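Local coordinates for protein thiaminase-I (Naegleria gruberi, PDB 4HCW) that acts as an enzyme of the thiaminase family, whose two-lobed fold resembles that of the periplasmic binding proteins, at residues 300-305 / 316-321; 87-92 / 112-117; 255-260 / 330-335; 249-254 / 323-328. One frame throughout, in Å; residues are numbered along the deposited sequence.

Interaction 1. Residues 300-305 / 316-321; sequences LTLPAN and SNFYAQ
Leu300, Thr301 and Leu302 meet Phe318 and Tyr319 in a buried helix-to-strand contact, where the first turn of helix 317-328 lies against the chain entering strand 302-303. It illustrates how one aromatic hydroxyl can tie a hydrophobic helix face to a backbone carbonyl. Tyr319 donates its OH to Thr301 O at 2.5 Å, approaching from above the carbonyl plane, 51° out of it. Seen from the ring, that oxygen lies at the edge, in the ring plane.

The rest is apolar. Leu302 CD2 comes within 3.5 Å of Tyr319 CE2, and Pro303 brings its CD to 4.1 Å from the same CE2, its ring crossing the tyrosine at about a right angle. Leu300 divides its two methyls. CD1 sits over the centre of one face of the Phe318 ring, a CH-pi contact 4.3 Å from the centroid, while CD2 lies 3.7 Å from Phe318 CD2 and also reaches Tyr319 CE1. The bond from CA to CB of Phe318 already points toward 300-305, and CG stands anti to the backbone N (chi1 -179°).

A helix ends on one side of the contact and another begins on the other. Leu300, with positive phi, is the C-prime residue of a Schellman motif ending helix 290-298, and Ser316 is the N-cap of helix 317-328, its OG accepting a weak capping bond from Tyr319 N. Around the contact, Leu302 pairs through its backbone with Leu118 of strand 110-125, Leu312 of helix 306-313 touches both Pro303 and Tyr319, and Phe318 reaches Val249 of strand 248-250.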
loop_
_atom_site.group_PDB
_atom_site.type_symbol
_atom_site.label_atom_id
_atom_site.label_comp_id
_atom_site.label_asym_id
_atom_site.label_seq_id
_atom_site.Cartn_x
_atom_site.Cartn_y
_atom_site.Cartn_z
ATOM N N LEU A 300 -2.967 -9.658 7.944
ATOM C CA LEU A 300 -1.710 -8.912 8.008
ATOM C C LEU A 300 -1.789 -7.567 7.292
ATOM O O LEU A 300 -0.797 -7.085 6.744
ATOM C CB LEU A 300 -0.543 -9.742 7.465
ATOM C CG LEU A 300 -0.105 -10.925 8.329
ATOM C CD1 LEU A 300 1.120 -11.597 7.736
ATOM C CD2 LEU A 300 0.168 -10.471 9.754
ATOM N N THR A 301 -2.975 -6.972 7.296
ATOM C CA THR A 301 -3.163 -5.646 6.728
ATOM C C THR A 301 -2.785 -4.610 7.778
ATOM O O THR A 301 -3.127 -4.756 8.952
ATOM C CB THR A 301 -4.618 -5.429 6.273
ATOM O OG1 THR A 301 -4.996 -6.468 5.361
ATOM C CG2 THR A 301 -4.774 -4.079 5.590
ATOM N N LEU A 302 -2.071 -3.572 7.361
ATOM C CA LEU A 302 -1.580 -2.570 8.296
ATOM C C LEU A 302 -2.475 -1.340 8.334
ATOM O O LEU A 302 -2.752 -0.738 7.297
ATOM C CB LEU A 302 -0.157 -2.150 7.928
ATOM C CG LEU A 302 0.822 -3.265 7.556
ATOM C CD1 LEU A 302 2.180 -2.680 7.210
ATOM C CD2 LEU A 302 0.940 -4.278 8.681
ATOM N N PRO A 303 -2.940 -0.968 9.536
ATOM C CA PRO A 303 -3.637 0.307 9.725
ATOM C C PRO A 303 -2.664 1.459 9.511
ATOM O O PRO A 303 -1.454 1.263 9.622
ATOM C CB PRO A 303 -4.076 0.251 11.191
ATOM C CG PRO A 303 -4.098 -1.203 11.530
ATOM C CD PRO A 303 -2.967 -1.796 10.752
ATOM N N ALA A 304 -3.183 2.645 9.211
ATOM C CA ALA A 304 -2.332 3.787 8.898
ATOM C C ALA A 304 -1.994 4.625 10.129
ATOM O O ALA A 304 -0.986 5.331 10.151
ATOM C CB ALA A 304 -2.981 4.649 7.829
ATOM N N ASN A 305 -2.841 4.544 11.150
ATOM C CA ASN A 305 -2.642 5.316 12.373
ATOM C C ASN A 305 -1.824 4.558 13.412
ATOM O O ASN A 305 -1.816 3.328 13.427
ATOM C CB ASN A 305 -3.990 5.732 12.966
ATOM C CG ASN A 305 -4.867 4.544 13.313
ATOM O OD1 ASN A 305 -4.779 3.488 12.686
ATOM N ND2 ASN A 305 -5.720 4.713 14.316
ATOM N N SER A 316 0.922 -9.357 18.409
ATOM C CA SER A 316 1.574 -9.856 17.203
ATOM C C SER A 316 3.013 -9.365 17.090
ATOM O O SER A 316 3.271 -8.161 17.086
ATOM C CB SER A 316 0.786 -9.450 15.956
ATOM O OG SER A 316 1.431 -9.903 14.779
ATOM N N ASN A 317 3.947 -10.307 16.996
ATOM C CA ASN A 317 5.357 -9.975 16.838
ATOM C C ASN A 317 5.637 -9.358 15.471
ATOM O O ASN A 317 6.519 -8.511 15.329
ATOM C CB ASN A 317 6.227 -11.215 17.053
ATOM C CG ASN A 317 7.701 -10.942 16.825
ATOM O OD1 ASN A 317 8.254 -11.293 15.783
ATOM N ND2 ASN A 317 8.343 -10.308 17.799
ATOM N N PHE A 318 4.873 -9.791 14.471
ATOM C CA PHE A 318 4.982 -9.257 13.119
ATOM C C PHE A 318 4.702 -7.758 13.107
ATOM O O PHE A 318 5.500 -6.972 12.597
ATOM C CB PHE A 318 4.010 -9.984 12.184
ATOM C CG PHE A 318 4.074 -9.519 10.755
ATOM C CD1 PHE A 318 4.971 -10.090 9.867
ATOM C CD2 PHE A 318 3.228 -8.521 10.296
ATOM C CE1 PHE A 318 5.029 -9.668 8.551
ATOM C CE2 PHE A 318 3.283 -8.096 8.983
ATOM C CZ PHE A 318 4.184 -8.670 8.109
ATOM N N TYR A 319 3.566 -7.369 13.678
ATOM C CA TYR A 319 3.184 -5.963 13.755
ATOM C C TYR A 319 4.141 -5.166 14.633
ATOM O O TYR A 319 4.289 -3.955 14.464
ATOM C CB TYR A 319 1.753 -5.822 14.283
ATOM C CG TYR A 319 0.688 -6.051 13.235
ATOM C CD1 TYR A 319 0.235 -7.331 12.944
ATOM C CD2 TYR A 319 0.135 -4.986 12.538
ATOM C CE1 TYR A 319 -0.739 -7.542 11.985
ATOM C CE2 TYR A 319 -0.837 -5.186 11.579
ATOM C CZ TYR A 319 -1.271 -6.465 11.307
ATOM O OH TYR A 319 -2.240 -6.665 10.351
ATOM N N ALA A 320 4.789 -5.852 15.569
ATOM C CA ALA A 320 5.716 -5.208 16.491
ATOM C C ALA A 320 6.951 -4.684 15.767
ATOM O O ALA A 320 7.395 -3.563 16.013
ATOM C CB ALA A 320 6.117 -6.172 17.598
ATOM N N GLN A 321 7.497 -5.500 14.871
ATOM C CA GLN A 321 8.689 -5.127 14.117
ATOM C C GLN A 321 8.424 -3.937 13.201
ATOM O O GLN A 321 9.272 -3.057 13.054
ATOM C CB GLN A 321 9.197 -6.313 13.294
ATOM C CG GLN A 321 9.602 -7.520 14.121
ATOM C CD GLN A 321 10.153 -8.648 13.271
ATOM O OE1 GLN A 321 10.370 -8.486 12.071
ATOM N NE2 GLN A 321 10.381 -9.800 13.891
#

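Interaction 2. Residues 87-92 / 112-117; sequences ESLVRG and YGFPQY
Val90 and Phe114 form the tight part of this contact, in which the rim of an aromatic ring is tucked against a helix backbone. Phe114 presents its CD2-CE2 edge: CE2 is 3.7 Å from Val90 CA, which lies near the ring plane, and equally 3.7 Å from Val90 CG2. The other methyl, CG1, stands 3.9 Å from Phe114 CD2. With CG1 anti to the backbone N (chi1 178°), both methyls come up to the CD2-CE2 side of the ring, out of its plane. Leu89 O also lies in the plane of the ring, 3.9 Å from CE2.

This is helix-on-sheet packing, with the axes of helix 87-92 and strand 114-117 at 33° and 9.3 Å apart at their closest. The strand belongs to the long 110-125 strand of the mixed sheet, and just past the contact it is broken by a classic beta bulge, Gln116 and Tyr117 both facing Asp263. Ile283 and Leu287 of helix 275-288 also pack on Phe114.

Toward its margins the fit slackens. Partly exposed Leu89 approaches Phe114 CZ with its CG at 4.4 Å, and Val90 CG1 comes only to 4.3 Å from Pro115 CD. Exposed Glu87 and partly exposed Arg91 pair along the helix instead, through a weak salt bridge from NE to OE2.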
loop_
_atom_site.group_PDB
_atom_site.type_symbol
_atom_site.label_atom_id
_atom_site.label_comp_id
_atom_site.label_asym_id
_atom_site.label_seq_id
_atom_site.Cartn_x
_atom_site.Cartn_y
_atom_site.Cartn_z
ATOM N N GLU A 87 -7.399 19.992 9.883
ATOM C CA GLU A 87 -6.373 19.207 10.559
ATOM C C GLU A 87 -6.923 18.587 11.841
ATOM O O GLU A 87 -6.621 17.439 12.167
ATOM C CB GLU A 87 -5.159 20.083 10.877
ATOM C CG GLU A 87 -4.097 19.412 11.738
ATOM C CD GLU A 87 -3.380 18.285 11.021
ATOM O OE1 GLU A 87 -2.297 18.535 10.454
ATOM O OE2 GLU A 87 -3.896 17.147 11.030
ATOM N N SER A 88 -7.739 19.354 12.556
ATOM C CA SER A 88 -8.311 18.907 13.820
ATOM C C SER A 88 -9.340 17.796 13.625
ATOM O O SER A 88 -9.485 16.918 14.474
ATOM C CB SER A 88 -8.947 20.085 14.561
ATOM O OG SER A 88 -9.948 20.703 13.770
ATOM N N LEU A 89 -10.052 17.843 12.502
ATOM C CA LEU A 89 -11.080 16.852 12.203
ATOM C C LEU A 89 -10.472 15.467 12.002
ATOM O O LEU A 89 -11.045 14.460 12.417
ATOM C CB LEU A 89 -11.878 17.263 10.963
ATOM C CG LEU A 89 -13.079 16.388 10.595
ATOM C CD1 LEU A 89 -14.111 16.397 11.712
ATOM C CD2 LEU A 89 -13.701 16.848 9.284
ATOM N N VAL A 90 -9.306 15.426 11.366
ATOM C CA VAL A 90 -8.614 14.170 11.099
ATOM C C VAL A 90 -7.935 13.631 12.356
ATOM O O VAL A 90 -8.017 12.438 12.654
ATOM C CB VAL A 90 -7.565 14.335 9.981
ATOM C CG1 VAL A 90 -6.819 13.030 9.749
ATOM C CG2 VAL A 90 -8.228 14.810 8.697
ATOM N N ARG A 91 -7.270 14.519 13.089
ATOM C CA ARG A 91 -6.563 14.142 14.309
ATOM C C ARG A 91 -7.514 13.634 15.391
ATOM O O ARG A 91 -7.128 12.831 16.241
ATOM C CB ARG A 91 -5.748 15.323 14.843
ATOM C CG ARG A 91 -4.549 15.694 13.985
ATOM C CD ARG A 91 -3.472 14.623 14.043
ATOM N NE ARG A 91 -2.303 14.978 13.245
ATOM C CZ ARG A 91 -1.180 14.269 13.205
ATOM N NH1 ARG A 91 -0.165 14.669 12.451
ATOM N NH2 ARG A 91 -1.069 13.159 13.923
ATOM N N GLY A 92 -8.757 14.106 15.353
ATOM C CA GLY A 92 -9.757 13.697 16.323
ATOM C C GLY A 92 -10.371 12.348 15.999
ATOM O O GLY A 92 -11.171 11.820 16.773
ATOM N N TYR A 112 -6.588 16.191 2.645
ATOM C CA TYR A 112 -7.673 15.760 1.766
ATOM C C TYR A 112 -8.206 14.358 2.058
ATOM O O TYR A 112 -8.855 13.753 1.205
ATOM C CB TYR A 112 -7.245 15.862 0.300
ATOM C CG TYR A 112 -7.185 17.280 -0.220
ATOM C CD1 TYR A 112 -6.053 18.062 -0.032
ATOM C CD2 TYR A 112 -8.262 17.836 -0.898
ATOM C CE1 TYR A 112 -5.996 19.359 -0.505
ATOM C CE2 TYR A 112 -8.213 19.133 -1.374
ATOM C CZ TYR A 112 -7.079 19.890 -1.174
ATOM O OH TYR A 112 -7.025 21.182 -1.646
ATOM N N GLY A 113 -7.945 13.842 3.255
ATOM C CA GLY A 113 -8.487 12.548 3.623
ATOM C C GLY A 113 -7.934 11.910 4.884
ATOM O O GLY A 113 -6.913 12.338 5.423
ATOM N N PHE A 114 -8.627 10.875 5.350
ATOM C CA PHE A 114 -8.218 10.126 6.530
ATOM C C PHE A 114 -7.461 8.873 6.111
ATOM O O PHE A 114 -8.019 8.006 5.440
ATOM C CB PHE A 114 -9.437 9.715 7.358
ATOM C CG PHE A 114 -10.412 10.830 7.609
ATOM C CD1 PHE A 114 -11.452 11.070 6.727
ATOM C CD2 PHE A 114 -10.295 11.630 8.733
ATOM C CE1 PHE A 114 -12.354 12.090 6.957
ATOM C CE2 PHE A 114 -11.196 12.653 8.969
ATOM C CZ PHE A 114 -12.225 12.883 8.078
ATOM N N PRO A 115 -6.183 8.776 6.503
ATOM C CA PRO A 115 -5.357 7.603 6.202
ATOM C C PRO A 115 -5.959 6.327 6.785
ATOM O O PRO A 115 -6.289 6.292 7.969
ATOM C CB PRO A 115 -4.032 7.927 6.896
ATOM C CG PRO A 115 -3.998 9.412 6.964
ATOM C CD PRO A 115 -5.418 9.826 7.197
ATOM N N GLN A 116 -6.098 5.296 5.957
ATOM C CA GLN A 116 -6.715 4.046 6.389
ATOM C C GLN A 116 -5.718 2.896 6.459
ATOM O O GLN A 116 -5.519 2.298 7.516
ATOM C CB GLN A 116 -7.876 3.669 5.465
ATOM C CG GLN A 116 -8.522 2.337 5.807
ATOM C CD GLN A 116 -9.735 2.035 4.952
ATOM O OE1 GLN A 116 -9.965 2.680 3.928
ATOM N NE2 GLN A 116 -10.523 1.052 5.369
ATOM N N TYR A 117 -5.097 2.587 5.326
ATOM C CA TYR A 117 -4.176 1.459 5.244
ATOM C C TYR A 117 -2.746 1.907 4.971
ATOM O O TYR A 117 -2.514 2.933 4.331
ATOM C CB TYR A 117 -4.627 0.482 4.156
ATOM C CG TYR A 117 -5.974 -0.153 4.418
ATOM C CD1 TYR A 117 -6.328 -0.576 5.691
ATOM C CD2 TYR A 117 -6.893 -0.323 3.391
ATOM C CE1 TYR A 117 -7.559 -1.157 5.935
ATOM C CE2 TYR A 117 -8.127 -0.902 3.625
ATOM C CZ TYR A 117 -8.454 -1.318 4.898
ATOM O OH TYR A 117 -9.682 -1.894 5.135
#

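Interaction 3. Residues 255-260 / 330-335; sequences SDKPYV and ESEVRV
Tyr259 and Arg334 are joined by a single beta bridge, parallel in its bonding pattern, between two loops that each lead into a strand. Two backbone hydrogen bonds make it: Arg334 N donates to Pro258 O at 2.7 Å, and Arg334 O in turn accepts from Val260 N at 3.0 Å. One residue of 330-335 thus bonds to the neighbours on both sides of Tyr259. Beyond, Val335 continues by backbone bonds to Ala175 and Val177.

The aromatic and cationic contacts centre on the same arginine. Its CB stands over the centre of one face of the Tyr259 ring, a CH-pi contact 3.5 Å from the centroid. Further out the side chain bends at chi2 (-64°), and Lys257 CG lies over the centre of one guanidinium face. Arg334 NH1 donates to Ser331 O at 3.0 Å, almost in the guanidinium plane, and NH2 to Ser172 O, bonds that would limit rotation of the group.

Charge pairing is looser. Lys257 NZ bridges Glu332 OE2 and Asp256 OD2 in a network whose links are both long, 3.7 Å from each of these oxygens. The two carboxylates may offset the nearness of the two cations.

Apolar contacts complete it: Pro258 CG lies near Val333 CG2, while Val260 and Val333, which also touch Leu251 and Phe100, cross at about a right angle, Val260 CG2 lying 3.6 Å from Val333 CG1.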
loop_
_atom_site.group_PDB
_atom_site.type_symbol
_atom_site.label_atom_id
_atom_site.label_comp_id
_atom_site.label_asym_id
_atom_site.label_seq_id
_atom_site.Cartn_x
_atom_site.Cartn_y
_atom_site.Cartn_z
ATOM N N SER A 255 16.304 1.215 -3.511
ATOM C CA SER A 255 17.600 1.876 -3.479
ATOM C C SER A 255 17.532 3.034 -2.496
ATOM O O SER A 255 16.685 3.919 -2.630
ATOM C CB SER A 255 17.983 2.395 -4.863
ATOM O OG SER A 255 17.065 3.378 -5.310
ATOM N N ASP A 256 18.417 3.011 -1.503
ATOM C CA ASP A 256 18.502 4.070 -0.501
ATOM C C ASP A 256 17.199 4.249 0.280
ATOM O O ASP A 256 16.960 3.561 1.274
ATOM C CB ASP A 256 18.933 5.392 -1.149
ATOM C CG ASP A 256 19.196 6.484 -0.131
ATOM O OD1 ASP A 256 19.563 6.156 1.017
ATOM O OD2 ASP A 256 19.038 7.673 -0.483
ATOM N N LYS A 257 16.358 5.171 -0.178
ATOM C CA LYS A 257 15.130 5.517 0.534
ATOM C C LYS A 257 14.042 4.452 0.410
ATOM O O LYS A 257 13.792 3.934 -0.678
ATOM C CB LYS A 257 14.595 6.869 0.052
ATOM C CG LYS A 257 14.866 8.026 1.004
ATOM C CD LYS A 257 16.348 8.186 1.295
ATOM C CE LYS A 257 16.599 9.347 2.244
ATOM N NZ LYS A 257 18.044 9.496 2.573
ATOM N N PRO A 258 13.394 4.121 1.540
ATOM C CA PRO A 258 12.265 3.186 1.572
ATOM C C PRO A 258 10.959 3.854 1.147
ATOM O O PRO A 258 10.677 4.982 1.551
ATOM C CB PRO A 258 12.196 2.781 3.045
ATOM C CG PRO A 258 12.730 3.961 3.775
ATOM C CD PRO A 258 13.798 4.545 2.892
ATOM N N TYR A 259 10.173 3.155 0.334
ATOM C CA TYR A 259 8.896 3.677 -0.139
ATOM C C TYR A 259 7.722 2.880 0.419
ATOM O O TYR A 259 7.780 1.654 0.509
ATOM C CB TYR A 259 8.847 3.669 -1.669
ATOM C CG TYR A 259 9.505 4.868 -2.315
ATOM C CD1 TYR A 259 10.887 4.986 -2.363
ATOM C CD2 TYR A 259 8.741 5.879 -2.883
ATOM C CE1 TYR A 259 11.491 6.081 -2.954
ATOM C CE2 TYR A 259 9.335 6.976 -3.478
ATOM C CZ TYR A 259 10.710 7.072 -3.511
ATOM O OH TYR A 259 11.304 8.164 -4.101
ATOM N N VAL A 260 6.660 3.585 0.798
ATOM C CA VAL A 260 5.438 2.936 1.262
ATOM C C VAL A 260 4.218 3.458 0.513
ATOM O O VAL A 260 4.248 4.544 -0.069
ATOM C CB VAL A 260 5.205 3.142 2.776
ATOM C CG1 VAL A 260 6.419 2.694 3.577
ATOM C CG2 VAL A 260 4.860 4.596 3.070
ATOM N N GLU A 330 11.207 7.064 10.347
ATOM C CA GLU A 330 10.064 7.953 10.151
ATOM C C GLU A 330 10.364 9.110 9.197
ATOM O O GLU A 330 9.463 9.636 8.542
ATOM C CB GLU A 330 9.572 8.490 11.501
ATOM C CG GLU A 330 8.269 9.274 11.431
ATOM C CD GLU A 330 7.793 9.740 12.794
ATOM O OE1 GLU A 330 8.393 9.329 13.810
ATOM O OE2 GLU A 330 6.818 10.518 12.850
ATOM N N SER A 331 11.632 9.497 9.112
ATOM C CA SER A 331 12.029 10.618 8.268
ATOM C C SER A 331 12.540 10.167 6.902
ATOM O O SER A 331 12.601 10.960 5.962
ATOM C CB SER A 331 13.097 11.461 8.969
ATOM O OG SER A 331 14.258 10.691 9.234
ATOM N N GLU A 332 12.904 8.894 6.795
ATOM C CA GLU A 332 13.515 8.379 5.573
ATOM C C GLU A 332 12.492 7.784 4.608
ATOM O O GLU A 332 12.793 7.557 3.436
ATOM C CB GLU A 332 14.589 7.340 5.912
ATOM C CG GLU A 332 15.575 7.772 6.997
ATOM C CD GLU A 332 16.649 8.726 6.494
ATOM O OE1 GLU A 332 17.839 8.480 6.782
ATOM O OE2 GLU A 332 16.311 9.726 5.825
ATOM N N VAL A 333 11.283 7.536 5.101
ATOM C CA VAL A 333 10.234 6.931 4.284
ATOM C C VAL A 333 9.692 7.898 3.230
ATOM O O VAL A 333 9.373 9.049 3.533
ATOM C CB VAL A 333 9.079 6.399 5.157
ATOM C CG1 VAL A 333 7.888 6.026 4.298
ATOM C CG2 VAL A 333 9.540 5.203 5.973
ATOM N N ARG A 334 9.598 7.420 1.993
ATOM C CA ARG A 334 9.096 8.223 0.883
ATOM C C ARG A 334 7.770 7.684 0.355
ATOM O O ARG A 334 7.464 6.502 0.510
ATOM C CB ARG A 334 10.124 8.263 -0.250
ATOM C CG ARG A 334 11.429 8.944 0.115
ATOM C CD ARG A 334 11.204 10.411 0.424
ATOM N NE ARG A 334 12.451 11.110 0.717
ATOM C CZ ARG A 334 12.953 11.261 1.938
ATOM N NH1 ARG A 334 12.312 10.761 2.987
ATOM N NH2 ARG A 334 14.095 11.912 2.113
ATOM N N VAL A 335 6.985 8.558 -0.268
ATOM C CA VAL A 335 5.708 8.163 -0.858
ATOM C C VAL A 335 5.580 8.704 -2.278
ATOM O O VAL A 335 5.551 9.916 -2.489
ATOM C CB VAL A 335 4.514 8.667 -0.023
ATOM C CG1 VAL A 335 3.202 8.347 -0.726
ATOM C CG2 VAL A 335 4.538 8.057 1.370
#

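Interaction 4. Residues 249-254 / 323-328; sequences VQLIGT and SQQFDA
Gln325 reaches from helix 317-328 across Leu251 to the backbone of 249-254, an example of a helix glutamine joined to the chain leaving strand 248-250. Its CB points toward that chain and hands over to CG, which lies 3.5 Å from Leu251 CB; here the two side chains slide past each other in opposite directions. A bend at chi2 (81°) then sets CD 3.7 Å from Gln250 CA. At the tip, OE1 accepts a weak hydrogen bond from Leu251 N at 3.3 Å, with an angle of 156° at the hydrogen, and sits 3.3 Å from Gln250 CB as well. NE2 turns back to its own helix, giving a weak bond to Gln321 O. The amide of Gln250, on a chain extended beyond CG, is turned 75° from that of Gln325.

Beside this polar link Leu251 makes an apolar one. Its CD1 meets Phe326 CD1 at 3.5 Å, the leucine crossing the phenylalanine at about a right angle. Ile309 of helix 306-313 packs on Phe326 as well, and Phe122 of strand 110-125 on Leu251, so the leucine lies between the helix and the sheet.

Lys329 NZ also bonds to Gln325 OE1, and to Leu251 O besides. With a backbone N-H and a probably charged ammonium both directed at it, OE1 would be polarised as an acceptor, and donors on the oxygen and a weak acceptor for the nitrogen would favour this orientation of the amide.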
loop_
_atom_site.group_PDB
_atom_site.type_symbol
_atom_site.label_atom_id
_atom_site.label_comp_id
_atom_site.label_asym_id
_atom_site.label_seq_id
_atom_site.Cartn_x
_atom_site.Cartn_y
_atom_site.Cartn_z
ATOM N N VAL A 249 10.883 -9.164 9.294
ATOM C CA VAL A 249 10.334 -8.277 8.278
ATOM C C VAL A 249 10.818 -6.846 8.512
ATOM O O VAL A 249 10.789 -6.347 9.639
ATOM C CB VAL A 249 8.787 -8.339 8.253
ATOM C CG1 VAL A 249 8.213 -8.146 9.651
ATOM C CG2 VAL A 249 8.221 -7.315 7.288
ATOM N N GLN A 250 11.279 -6.192 7.449
ATOM C CA GLN A 250 11.850 -4.854 7.572
ATOM C C GLN A 250 11.490 -3.944 6.403
ATOM O O GLN A 250 11.049 -4.406 5.351
ATOM C CB GLN A 250 13.373 -4.937 7.697
ATOM C CG GLN A 250 14.051 -5.600 6.508
ATOM C CD GLN A 250 15.558 -5.436 6.527
ATOM O OE1 GLN A 250 16.298 -6.341 6.139
ATOM N NE2 GLN A 250 16.022 -4.273 6.971
ATOM N N LEU A 251 11.686 -2.645 6.606
ATOM C CA LEU A 251 11.523 -1.661 5.546
ATOM C C LEU A 251 12.790 -1.571 4.714
ATOM O O LEU A 251 13.827 -1.113 5.196
ATOM C CB LEU A 251 11.224 -0.283 6.133
ATOM C CG LEU A 251 9.767 0.113 6.346
ATOM C CD1 LEU A 251 9.699 1.511 6.936
ATOM C CD2 LEU A 251 9.005 0.044 5.032
ATOM N N ILE A 252 12.709 -2.005 3.462
ATOM C CA ILE A 252 13.837 -1.882 2.553
ATOM C C ILE A 252 13.451 -1.102 1.304
ATOM O O ILE A 252 12.465 -1.419 0.637
ATOM C CB ILE A 252 14.395 -3.254 2.137
ATOM C CG1 ILE A 252 13.255 -4.197 1.760
ATOM C CG2 ILE A 252 15.225 -3.850 3.262
ATOM C CD1 ILE A 252 13.612 -5.163 0.661
ATOM N N GLY A 253 14.227 -0.070 1.000
ATOM C CA GLY A 253 14.045 0.657 -0.238
ATOM C C GLY A 253 14.672 -0.137 -1.363
ATOM O O GLY A 253 15.613 -0.897 -1.138
ATOM N N THR A 254 14.147 0.025 -2.571
ATOM C CA THR A 254 14.742 -0.613 -3.738
ATOM C C THR A 254 16.134 -0.026 -3.956
ATOM O O THR A 254 17.025 -0.682 -4.497
ATOM C CB THR A 254 13.863 -0.437 -4.991
ATOM O OG1 THR A 254 14.564 -0.919 -6.144
ATOM C CG2 THR A 254 13.512 1.021 -5.194
ATOM N N SER A 323 6.194 -1.619 13.647
ATOM C CA SER A 323 6.001 -0.436 14.477
ATOM C C SER A 323 7.347 0.200 14.805
ATOM O O SER A 323 7.501 1.421 14.752
ATOM C CB SER A 323 5.260 -0.798 15.765
ATOM O OG SER A 323 5.034 0.351 16.562
ATOM N N GLN A 324 8.319 -0.641 15.142
ATOM C CA GLN A 324 9.675 -0.183 15.412
ATOM C C GLN A 324 10.304 0.355 14.132
ATOM O O GLN A 324 11.063 1.324 14.157
ATOM C CB GLN A 324 10.517 -1.328 15.984
ATOM C CG GLN A 324 11.973 -0.976 16.265
ATOM C CD GLN A 324 12.884 -1.246 15.081
ATOM O OE1 GLN A 324 12.496 -1.916 14.124
ATOM N NE2 GLN A 324 14.103 -0.721 15.141
ATOM N N GLN A 325 9.970 -0.281 13.014
ATOM C CA GLN A 325 10.522 0.087 11.718
ATOM C C GLN A 325 10.035 1.464 11.278
ATOM O O GLN A 325 10.824 2.301 10.841
ATOM C CB GLN A 325 10.137 -0.957 10.670
ATOM C CG GLN A 325 11.167 -1.149 9.575
ATOM C CD GLN A 325 12.307 -2.052 9.999
ATOM O OE1 GLN A 325 13.353 -2.096 9.350
ATOM N NE2 GLN A 325 12.109 -2.785 11.088
ATOM N N PHE A 326 8.730 1.690 11.398
ATOM C CA PHE A 326 8.125 2.950 10.978
ATOM C C PHE A 326 8.575 4.126 11.841
ATOM O O PHE A 326 8.590 5.267 11.384
ATOM C CB PHE A 326 6.597 2.843 10.990
ATOM C CG PHE A 326 6.038 1.990 9.886
ATOM C CD1 PHE A 326 6.654 1.947 8.647
ATOM C CD2 PHE A 326 4.897 1.231 10.088
ATOM C CE1 PHE A 326 6.142 1.162 7.629
ATOM C CE2 PHE A 326 4.381 0.444 9.074
ATOM C CZ PHE A 326 5.005 0.410 7.843
ATOM N N ASP A 327 8.942 3.840 13.086
ATOM C CA ASP A 327 9.376 4.880 14.013
ATOM C C ASP A 327 10.847 5.238 13.822
ATOM O O ASP A 327 11.228 6.405 13.916
ATOM C CB ASP A 327 9.125 4.452 15.461
ATOM C CG ASP A 327 7.652 4.434 15.816
ATOM O OD1 ASP A 327 6.903 5.281 15.287
ATOM O OD2 ASP A 327 7.244 3.574 16.624
ATOM N N ALA A 328 11.667 4.228 13.553
ATOM C CA ALA A 328 13.100 4.429 13.378
ATOM C C ALA A 328 13.408 5.170 12.081
ATOM O O ALA A 328 14.302 6.016 12.034
ATOM C CB ALA A 328 13.832 3.094 13.411
#

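Helix 317-328 links interactions 1 and 4, whose centres lie 11 Å apart: its first turn serves one and its later turns the other, with Gln321 OE1 accepting a probable hydrogen bond from Val249 N (2.9 Å) between them. Interaction 4 runs directly into interaction 3, 9 Å away between centres, where Leu251 CD1 packs 3.8 Å from Val333 CG2; along the chain these two cross. Interaction 2 is more distant, about 19 Å from interaction 1 by centres, yet they touch through Ala304 CB and Pro115 CB, 3.6 Å apart. Strand 110-125 connects interactions 1, 2 and 4, pairing with both 302-303 and 248-250 in the mixed sheet.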